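Local atomic coordinates of Dye-decolorizing peroxidase (PDB entry 7D8M), a protein that binds heme b and probably works as a peroxidase of the dye-decolorizing (DyP) family, oxidising substrates with hydrogen peroxide. Residues F231-Q243 / L413-V427. Residues are numbered along the deposited sequence; the frame is centred on the assembly and turned at random.
Sequences FNKYVLDNALQNQ and LDPRNASESFTVPQV
The end of helix 228-237 runs antiparallel to residues 422-427, with Phe231 CA 5.9 Å from Val427 CA, and the chain leaving it then meets the turn at 414-416. Tyr234 gives the most surface to the contact, supplying both a flat face and a polar end: with CG anti to the backbone N (chi1 178°), its ring lies against Pro425, whose CD makes a CH-pi contact 3.6 Å from the ring centroid. Proline suits that face, being compact and rigid and turning the polarised C-H bonds of CD to the pi cloud; over the opposite one sits ND2 of Asn238, held by a nearly straight bond (177°) to Tyr234 O as the helix ends, while its OD1 shares a water with Glu420 OE2. The phenol OH meets the edge of the Phe422 ring and binds a water, 2.6 Å from OH, that donates to Thr423 O. With an alanine in place of Tyr234, Pro425 would probably lose its aromatic partner and this water bridge its phenol end. Branched Leu240 spreads its methyls, CD1 against Pro415 and CD2 against Asp414 CG and, 4.0 Å from CD2, Phe422 CZ. Arg416, long enough to reach a backbone carbonyl at the exposed end, gives a weak bond from NE to Gln241 O (3.3 Å). Phe231 CB packs on Val427, whose side chain is about 8 Å from the heme. This is helix-to-loop packing beside the heme-binding ferredoxin-like half of a DyP peroxidase.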
loop_
_atom_site.group_PDB
_atom_site.type_symbol
_atom_site.label_atom_id
_atom_site.label_comp_id
_atom_site.label_asym_id
_atom_site.label_seq_id
_atom_site.Cartn_x
_atom_site.Cartn_y
_atom_site.Cartn_z
ATOM N N PHE A 231 -10.637 -14.466 10.143
ATOM C CA PHE A 231 -10.214 -13.399 11.041
ATOM C C PHE A 231 -11.278 -13.114 12.097
ATOM O O PHE A 231 -10.975 -13.043 13.296
ATOM C CB PHE A 231 -9.904 -12.140 10.220
ATOM C CG PHE A 231 -9.773 -10.882 11.044
ATOM C CD1 PHE A 231 -10.835 -9.988 11.145
ATOM C CD2 PHE A 231 -8.592 -10.590 11.703
ATOM C CE1 PHE A 231 -10.720 -8.822 11.905
ATOM C CE2 PHE A 231 -8.466 -9.430 12.459
ATOM C CZ PHE A 231 -9.536 -8.545 12.561
ATOM N N ASN A 232 -12.535 -12.943 11.667
ATOM C CA ASN A 232 -13.622 -12.681 12.610
ATOM C C ASN A 232 -13.755 -13.799 13.644
ATOM O O ASN A 232 -13.942 -13.529 14.834
ATOM C CB ASN A 232 -14.939 -12.495 11.858
ATOM C CG ASN A 232 -15.003 -11.170 11.133
ATOM O OD1 ASN A 232 -14.349 -10.209 11.531
ATOM N ND2 ASN A 232 -15.795 -11.108 10.067
ATOM N N LYS A 233 -13.664 -15.059 13.208
ATOM C CA LYS A 233 -13.762 -16.186 14.139
ATOM C C LYS A 233 -12.609 -16.179 15.139
ATOM O O LYS A 233 -12.796 -16.494 16.324
ATOM C CB LYS A 233 -13.803 -17.498 13.340
ATOM C CG LYS A 233 -13.811 -18.793 14.167
ATOM C CD LYS A 233 -15.058 -18.891 15.023
ATOM C CE LYS A 233 -15.131 -20.227 15.758
ATOM N NZ LYS A 233 -15.793 -20.072 17.091
ATOM N N TYR A 234 -11.413 -15.791 14.691
ATOM C CA TYR A 234 -10.254 -15.755 15.582
ATOM C C TYR A 234 -10.436 -14.748 16.713
ATOM O O TYR A 234 -10.147 -15.044 17.883
ATOM C CB TYR A 234 -8.985 -15.425 14.801
ATOM C CG TYR A 234 -7.793 -15.341 15.723
ATOM C CD1 TYR A 234 -7.249 -16.489 16.274
ATOM C CD2 TYR A 234 -7.244 -14.116 16.082
ATOM C CE1 TYR A 234 -6.161 -16.426 17.144
ATOM C CE2 TYR A 234 -6.166 -14.040 16.954
ATOM C CZ TYR A 234 -5.628 -15.200 17.483
ATOM O OH TYR A 234 -4.552 -15.144 18.353
ATOM N N VAL A 235 -10.868 -13.529 16.381
ATOM C CA VAL A 235 -10.949 -12.503 17.418
ATOM C C VAL A 235 -12.132 -12.768 18.337
ATOM O O VAL A 235 -12.074 -12.464 19.541
ATOM C CB VAL A 235 -11.014 -11.093 16.797
ATOM C CG1 VAL A 235 -9.699 -10.769 16.067
ATOM C CG2 VAL A 235 -12.203 -10.960 15.852
ATOM N N LEU A 236 -13.213 -13.346 17.807
ATOM C CA LEU A 236 -14.302 -13.798 18.674
ATOM C C LEU A 236 -13.816 -14.862 19.649
ATOM O O LEU A 236 -14.076 -14.776 20.855
ATOM C CB LEU A 236 -15.465 -14.329 17.833
ATOM C CG LEU A 236 -16.422 -13.239 17.332
ATOM C CD1 LEU A 236 -17.386 -13.742 16.241
ATOM C CD2 LEU A 236 -17.187 -12.648 18.522
ATOM N N ASP A 237 -13.096 -15.868 19.143
ATOM C CA ASP A 237 -12.618 -16.964 19.980
ATOM C C ASP A 237 -11.617 -16.505 21.029
ATOM O O ASP A 237 -11.420 -17.206 22.028
ATOM C CB ASP A 237 -11.958 -18.048 19.132
ATOM C CG ASP A 237 -12.959 -18.905 18.376
ATOM O OD1 ASP A 237 -14.186 -18.790 18.621
ATOM O OD2 ASP A 237 -12.502 -19.700 17.527
ATOM N N ASN A 238 -10.961 -15.366 20.818
ATOM C CA ASN A 238 -9.945 -14.876 21.739
ATOM C C ASN A 238 -10.335 -13.538 22.358
ATOM O O ASN A 238 -9.459 -12.786 22.793
ATOM C CB ASN A 238 -8.603 -14.779 21.015
ATOM C CG ASN A 238 -8.079 -16.131 20.599
ATOM O OD1 ASN A 238 -7.352 -16.772 21.352
ATOM N ND2 ASN A 238 -8.465 -16.591 19.398
ATOM N N ALA A 239 -11.634 -13.237 22.404
ATOM C CA ALA A 239 -12.121 -11.937 22.849
ATOM C C ALA A 239 -11.493 -11.513 24.171
ATOM O O ALA A 239 -11.309 -12.323 25.085
ATOM C CB ALA A 239 -13.643 -11.971 22.998
ATOM N N LEU A 240 -11.156 -10.233 24.254
ATOM C CA LEU A 240 -10.482 -9.691 25.418
ATOM C C LEU A 240 -11.499 -9.281 26.477
ATOM O O LEU A 240 -12.712 -9.271 26.246
ATOM C CB LEU A 240 -9.614 -8.496 25.026
ATOM C CG LEU A 240 -8.399 -8.814 24.146
ATOM C CD1 LEU A 240 -7.755 -7.528 23.658
ATOM C CD2 LEU A 240 -7.383 -9.668 24.888
ATOM N N GLN A 241 -10.981 -8.921 27.652
ATOM C CA GLN A 241 -11.792 -8.424 28.753
ATOM C C GLN A 241 -11.155 -7.170 29.335
ATOM O O GLN A 241 -9.927 -7.040 29.363
ATOM C CB GLN A 241 -11.943 -9.469 29.864
ATOM C CG GLN A 241 -13.197 -10.314 29.779
ATOM C CD GLN A 241 -14.475 -9.513 29.899
ATOM O OE1 GLN A 241 -14.458 -8.331 30.245
ATOM N NE2 GLN A 241 -15.599 -10.157 29.608
ATOM N N ASN A 242 -11.999 -6.246 29.796
ATOM C CA ASN A 242 -11.531 -5.105 30.571
ATOM C C ASN A 242 -11.284 -5.530 32.022
ATOM O O ASN A 242 -11.632 -6.637 32.438
ATOM C CB ASN A 242 -12.534 -3.948 30.487
ATOM C CG ASN A 242 -13.946 -4.353 30.900
ATOM O OD1 ASN A 242 -14.148 -5.359 31.582
ATOM N ND2 ASN A 242 -14.930 -3.561 30.490
ATOM N N GLN A 243 -10.661 -4.648 32.807
ATOM C CA GLN A 243 -10.462 -5.000 34.213
ATOM C C GLN A 243 -11.797 -5.140 34.932
ATOM O O GLN A 243 -11.932 -5.974 35.835
ATOM C CB GLN A 243 -9.576 -3.976 34.927
ATOM C CG GLN A 243 -8.910 -4.532 36.201
ATOM C CD GLN A 243 -7.612 -5.289 35.917
ATOM O OE1 GLN A 243 -6.950 -5.054 34.901
ATOM N NE2 GLN A 243 -7.256 -6.216 36.809
ATOM N N LEU A 413 -0.782 -7.748 22.869
ATOM C CA LEU A 413 -2.130 -7.425 22.401
ATOM C C LEU A 413 -3.129 -7.333 23.551
ATOM O O LEU A 413 -4.104 -6.581 23.458
ATOM C CB LEU A 413 -2.595 -8.460 21.387
ATOM C CG LEU A 413 -1.789 -8.526 20.090
ATOM C CD1 LEU A 413 -2.414 -9.571 19.203
ATOM C CD2 LEU A 413 -1.769 -7.160 19.406
ATOM N N ASP A 414 -2.908 -8.087 24.636
ATOM C CA ASP A 414 -3.758 -8.005 25.823
ATOM C C ASP A 414 -3.311 -6.834 26.694
ATOM O O ASP A 414 -2.209 -6.857 27.253
ATOM C CB ASP A 414 -3.710 -9.317 26.612
ATOM C CG ASP A 414 -4.756 -9.376 27.718
ATOM O OD1 ASP A 414 -5.322 -8.325 28.064
ATOM O OD2 ASP A 414 -5.014 -10.479 28.244
ATOM N N PRO A 415 -4.135 -5.793 26.836
ATOM C CA PRO A 415 -3.685 -4.613 27.587
ATOM C C PRO A 415 -3.486 -4.898 29.061
ATOM O O PRO A 415 -2.797 -4.122 29.734
ATOM C CB PRO A 415 -4.807 -3.593 27.356
ATOM C CG PRO A 415 -6.012 -4.421 26.998
ATOM C CD PRO A 415 -5.508 -5.651 26.313
ATOM N N ARG A 416 -4.043 -5.997 29.566
ATOM C CA ARG A 416 -3.921 -6.386 30.964
ATOM C C ARG A 416 -2.755 -7.330 31.201
ATOM O O ARG A 416 -2.519 -7.729 32.342
ATOM C CB ARG A 416 -5.218 -7.052 31.443
ATOM C CG ARG A 416 -6.477 -6.312 31.033
ATOM C CD ARG A 416 -7.464 -6.211 32.157
ATOM N NE ARG A 416 -8.342 -7.372 32.251
ATOM C CZ ARG A 416 -8.397 -8.180 33.306
ATOM N NH1 ARG A 416 -7.606 -7.964 34.351
ATOM N NH2 ARG A 416 -9.237 -9.209 33.314
ATOM N N ASN A 417 -2.024 -7.697 30.153
ATOM C CA ASN A 417 -0.951 -8.670 30.288
ATOM C C ASN A 417 -0.077 -8.622 29.050
ATOM O O ASN A 417 -0.288 -9.393 28.110
ATOM C CB ASN A 417 -1.518 -10.080 30.491
ATOM C CG ASN A 417 -0.435 -11.123 30.690
ATOM O OD1 ASN A 417 0.750 -10.802 30.753
ATOM N ND2 ASN A 417 -0.840 -12.384 30.794
ATOM N N ALA A 418 0.916 -7.733 29.050
ATOM C CA ALA A 418 1.795 -7.595 27.899
ATOM C C ALA A 418 2.480 -8.905 27.541
ATOM O O ALA A 418 2.856 -9.103 26.378
ATOM C CB ALA A 418 2.831 -6.504 28.163
ATOM N N SER A 419 2.616 -9.817 28.495
ATOM C CA SER A 419 3.362 -11.048 28.276
ATOM C C SER A 419 2.571 -12.116 27.543
ATOM O O SER A 419 3.170 -13.102 27.099
ATOM C CB SER A 419 3.830 -11.623 29.623
ATOM O OG SER A 419 4.503 -10.640 30.392
ATOM N N GLU A 420 1.252 -11.981 27.443
ATOM C CA GLU A 420 0.456 -13.016 26.799
ATOM C C GLU A 420 0.736 -13.059 25.300
ATOM O O GLU A 420 0.647 -12.040 24.609
ATOM C CB GLU A 420 -1.030 -12.776 27.033
ATOM C CG GLU A 420 -1.881 -13.780 26.295
ATOM C CD GLU A 420 -3.359 -13.530 26.450
ATOM O OE1 GLU A 420 -3.726 -12.665 27.272
ATOM O OE2 GLU A 420 -4.154 -14.205 25.755
ATOM N N SER A 421 1.058 -14.246 24.795
ATOM C CA SER A 421 1.289 -14.444 23.372
ATOM C C SER A 421 -0.019 -14.732 22.643
ATOM O O SER A 421 -0.919 -15.385 23.181
ATOM C CB SER A 421 2.282 -15.587 23.160
ATOM O OG SER A 421 2.021 -16.285 21.961
ATOM N N PHE A 422 -0.125 -14.216 21.420
ATOM C CA PHE A 422 -1.199 -14.557 20.497
ATOM C C PHE A 422 -0.565 -15.152 19.253
ATOM O O PHE A 422 0.255 -14.497 18.603
ATOM C CB PHE A 422 -2.032 -13.331 20.115
ATOM C CG PHE A 422 -2.916 -12.832 21.218
ATOM C CD1 PHE A 422 -2.411 -11.996 22.202
ATOM C CD2 PHE A 422 -4.251 -13.198 21.270
ATOM C CE1 PHE A 422 -3.226 -11.535 23.218
ATOM C CE2 PHE A 422 -5.073 -12.743 22.292
ATOM C CZ PHE A 422 -4.559 -11.906 23.263
ATOM N N THR A 423 -0.925 -16.390 18.932
ATOM C CA THR A 423 -0.519 -17.006 17.675
ATOM C C THR A 423 -1.677 -16.809 16.706
ATOM O O THR A 423 -2.696 -17.502 16.775
ATOM C CB THR A 423 -0.166 -18.475 17.850
ATOM O OG1 THR A 423 0.933 -18.578 18.762
ATOM C CG2 THR A 423 0.239 -19.072 16.509
ATOM N N VAL A 424 -1.521 -15.836 15.821
ATOM C CA VAL A 424 -2.601 -15.400 14.945
ATOM C C VAL A 424 -2.538 -16.217 13.661
ATOM O O VAL A 424 -1.475 -16.284 13.027
ATOM C CB VAL A 424 -2.487 -13.893 14.677
ATOM C CG1 VAL A 424 -3.733 -13.372 13.969
ATOM C CG2 VAL A 424 -2.216 -13.157 16.006
ATOM N N PRO A 425 -3.623 -16.885 13.272
ATOM C CA PRO A 425 -3.628 -17.584 11.986
ATOM C C PRO A 425 -3.363 -16.603 10.862
ATOM O O PRO A 425 -3.601 -15.398 10.985
ATOM C CB PRO A 425 -5.042 -18.164 11.898
ATOM C CG PRO A 425 -5.859 -17.290 12.793
ATOM C CD PRO A 425 -4.948 -16.895 13.912
ATOM N N GLN A 426 -2.830 -17.118 9.768
ATOM C CA GLN A 426 -2.576 -16.266 8.620
ATOM C C GLN A 426 -3.921 -15.852 8.025
ATOM O O GLN A 426 -4.681 -16.699 7.547
ATOM C CB GLN A 426 -1.705 -17.015 7.618
ATOM C CG GLN A 426 -1.390 -16.255 6.348
ATOM C CD GLN A 426 -0.221 -16.876 5.613
ATOM O OE1 GLN A 426 -0.295 -18.026 5.170
ATOM N NE2 GLN A 426 0.875 -16.128 5.500
ATOM N N VAL A 427 -4.243 -14.560 8.094
ATOM C CA VAL A 427 -5.492 -14.048 7.531
ATOM C C VAL A 427 -5.271 -13.249 6.258
ATOM O O VAL A 427 -6.255 -12.882 5.587
ATOM C CB VAL A 427 -6.262 -13.199 8.559
ATOM C CG1 VAL A 427 -6.712 -14.073 9.730
ATOM C CG2 VAL A 427 -5.388 -12.059 9.044
HETATM O O HOH W 1 -3.761 -17.187 19.689
HETATM O O HOH W 2 -6.034 -15.476 23.734
HETATM O O HOH W 3 -8.289 -9.523 28.724
#